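DNA repair protein RAD14 (PDB 5A3D) binds damaged, kinked DNA through a zinc-containing DNA-binding domain and is required for the incision step of nucleotide excision repair. Local coordinates at residues V20-Q24 with L80-E85. Numbering follows the deposited sequence.
With nucleotides of chain D.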
# COMPACT_ATOMS: atom_id res chain seq x y z
N VAL B 20 -13.21 24.82 -4.38
CA VAL B 20 -12.64 23.48 -4.04
C VAL B 20 -13.37 22.87 -2.88
O VAL B 20 -13.73 21.73 -2.93
CB VAL B 20 -11.15 23.54 -3.65
CG1 VAL B 20 -10.62 22.17 -3.16
CG2 VAL B 20 -10.35 24.04 -4.88
N PHE B 21 -13.62 23.64 -1.84
CA PHE B 21 -14.13 23.10 -0.63
C PHE B 21 -15.66 23.35 -0.47
O PHE B 21 -16.24 22.89 0.51
CB PHE B 21 -13.37 23.64 0.54
CG PHE B 21 -11.93 23.21 0.57
CD1 PHE B 21 -11.61 21.94 0.96
CD2 PHE B 21 -10.94 24.05 0.09
CE1 PHE B 21 -10.28 21.47 0.90
CE2 PHE B 21 -9.60 23.67 0.15
CZ PHE B 21 -9.27 22.33 0.47
N LYS B 22 -16.26 24.10 -1.41
CA LYS B 22 -17.71 24.31 -1.46
C LYS B 22 -18.24 25.09 -0.27
O LYS B 22 -19.31 24.80 0.25
CB LYS B 22 -18.46 22.96 -1.62
CG LYS B 22 -17.77 22.03 -2.53
CD LYS B 22 -17.80 22.57 -3.95
CE LYS B 22 -17.02 21.56 -4.79
NZ LYS B 22 -16.82 22.01 -6.21
N LEU B 23 -17.50 26.10 0.11
CA LEU B 23 -17.84 26.89 1.32
C LEU B 23 -18.08 28.30 0.86
O LEU B 23 -17.22 28.88 0.18
CB LEU B 23 -16.69 26.83 2.31
CG LEU B 23 -16.52 25.48 3.03
CD1 LEU B 23 -15.23 25.44 3.85
CD2 LEU B 23 -17.69 25.22 3.92
N GLN B 24 -19.26 28.80 1.13
CA GLN B 24 -19.58 30.21 0.88
C GLN B 24 -19.00 31.15 1.95
O GLN B 24 -19.76 31.60 2.86
CB GLN B 24 -21.10 30.38 0.76
CG GLN B 24 -21.64 29.71 -0.48
CD GLN B 24 -22.41 30.72 -1.30
OE1 GLN B 24 -23.61 30.98 -1.03
NE2 GLN B 24 -21.70 31.37 -2.27
N LEU B 80 -3.81 19.62 0.35
CA LEU B 80 -4.31 20.58 1.34
C LEU B 80 -5.79 20.23 1.59
O LEU B 80 -6.61 20.12 0.68
CB LEU B 80 -4.12 22.00 0.93
CG LEU B 80 -2.64 22.44 0.62
CD1 LEU B 80 -2.62 23.83 0.07
CD2 LEU B 80 -1.90 22.35 1.92
N PHE B 81 -6.08 20.13 2.84
CA PHE B 81 -7.43 19.73 3.38
C PHE B 81 -7.94 20.91 4.26
O PHE B 81 -7.11 21.59 4.88
CB PHE B 81 -7.34 18.47 4.20
CG PHE B 81 -6.87 17.30 3.44
CD1 PHE B 81 -5.52 17.12 3.21
CD2 PHE B 81 -7.78 16.37 2.91
CE1 PHE B 81 -5.06 15.98 2.55
CE2 PHE B 81 -7.28 15.26 2.19
CZ PHE B 81 -5.92 15.07 2.02
N VAL B 82 -9.26 21.09 4.29
CA VAL B 82 -9.85 22.21 5.10
C VAL B 82 -10.08 21.68 6.52
O VAL B 82 -10.66 20.58 6.75
CB VAL B 82 -11.06 22.97 4.46
CG1 VAL B 82 -12.34 22.16 4.38
CG2 VAL B 82 -11.30 24.31 5.17
N ARG B 83 -9.67 22.51 7.47
CA ARG B 83 -9.71 22.10 8.84
C ARG B 83 -11.10 21.61 9.23
O ARG B 83 -11.18 20.59 9.87
CB ARG B 83 -9.18 23.14 9.82
CG ARG B 83 -9.24 22.55 11.21
CD ARG B 83 -8.74 23.44 12.29
NE ARG B 83 -7.45 24.01 12.16
CZ ARG B 83 -6.34 23.38 12.51
NH1 ARG B 83 -6.43 22.12 12.95
NH2 ARG B 83 -5.17 24.01 12.43
N CYS B 84 -12.16 22.32 8.84
CA CYS B 84 -13.48 21.93 9.37
C CYS B 84 -13.87 20.47 8.94
O CYS B 84 -14.49 19.79 9.70
CB CYS B 84 -14.55 22.96 8.99
SG CYS B 84 -14.76 23.27 7.23
N GLU B 85 -13.51 20.08 7.73
CA GLU B 85 -13.76 18.67 7.24
C GLU B 85 -12.96 17.62 7.99
O GLU B 85 -13.47 16.60 8.50
CB GLU B 85 -13.42 18.59 5.77
CG GLU B 85 -14.48 19.18 4.91
CD GLU B 85 -14.25 18.98 3.42
OE1 GLU B 85 -13.38 18.17 3.00
OE2 GLU B 85 -15.05 19.63 2.64
O5' DG D 1 8.04 25.96 3.42
C5' DG D 1 6.84 25.50 2.76
C4' DG D 1 5.80 25.12 3.79
O4' DG D 1 4.76 26.07 4.12
C3' DG D 1 5.23 23.70 3.90
O3' DG D 1 5.91 22.93 4.92
C2' DG D 1 3.75 23.92 4.20
C1' DG D 1 3.50 25.43 4.06
N9 DG D 1 2.85 25.79 2.81
C8 DG D 1 3.41 25.84 1.55
N7 DG D 1 2.55 26.16 0.62
C5 DG D 1 1.34 26.29 1.30
C6 DG D 1 0.04 26.62 0.82
O6 DG D 1 -0.31 26.85 -0.34
N1 DG D 1 -0.89 26.67 1.86
C2 DG D 1 -0.61 26.42 3.18
N2 DG D 1 -1.65 26.52 4.03
N3 DG D 1 0.59 26.08 3.64
C4 DG D 1 1.51 26.05 2.65
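The ring of Phe21 is sandwiched between two valines from different parts of the chain. Val82 lies over one face: its CB is 4.0 Å from the centroid of the Phe21 ring and 21° off the ring normal, a CH-pi contact displaced toward the rim. Val20, the preceding residue in sequence, puts its CG1 over the centre of the other face, 3.7 Å above the plane. At the ring's edge and in its plane sits the carbonyl of Leu80, with Leu80 O 3.5 Å from Phe21 CZ. Contacts on both faces would limit tilting, and the Leu80 carbonyl would limit in-plane slide toward the strand. The two methyls of Val82 divide the work. CG1, placed between the backbone N and the carbonyl carbon (chi1 70°), comes within 3.5 Å of Phe21 CD1, whereas CG2 faces Leu23 CD1 at 4.3 Å.

The contact joins the zinc-finger part of the DNA-binding domain, through the loop between helices 15-19 and 27-32, to the central strand of its antiparallel sheet where that strand gives way to helix 83-94. Val82 occupies the N-cap position, right before this helix. Leu39 of strand 39-41 also touches both Phe21 and Val82, extending the apolar contact to the neighbouring strand.

Farther along, Leu23 CD1 meets Cys84 SG at 4.0 Å, an apolar contact with the first turn of the helix. Glu85 OE2 lies near the Phe21 ring plane at its edge, a long 4.5 Å from CD1, and is hydrogen-bonded to His63 ND1. On strand 78-82, Leu80 CD1 lies 3.8 Å from N1 of the DG1 base of chain D.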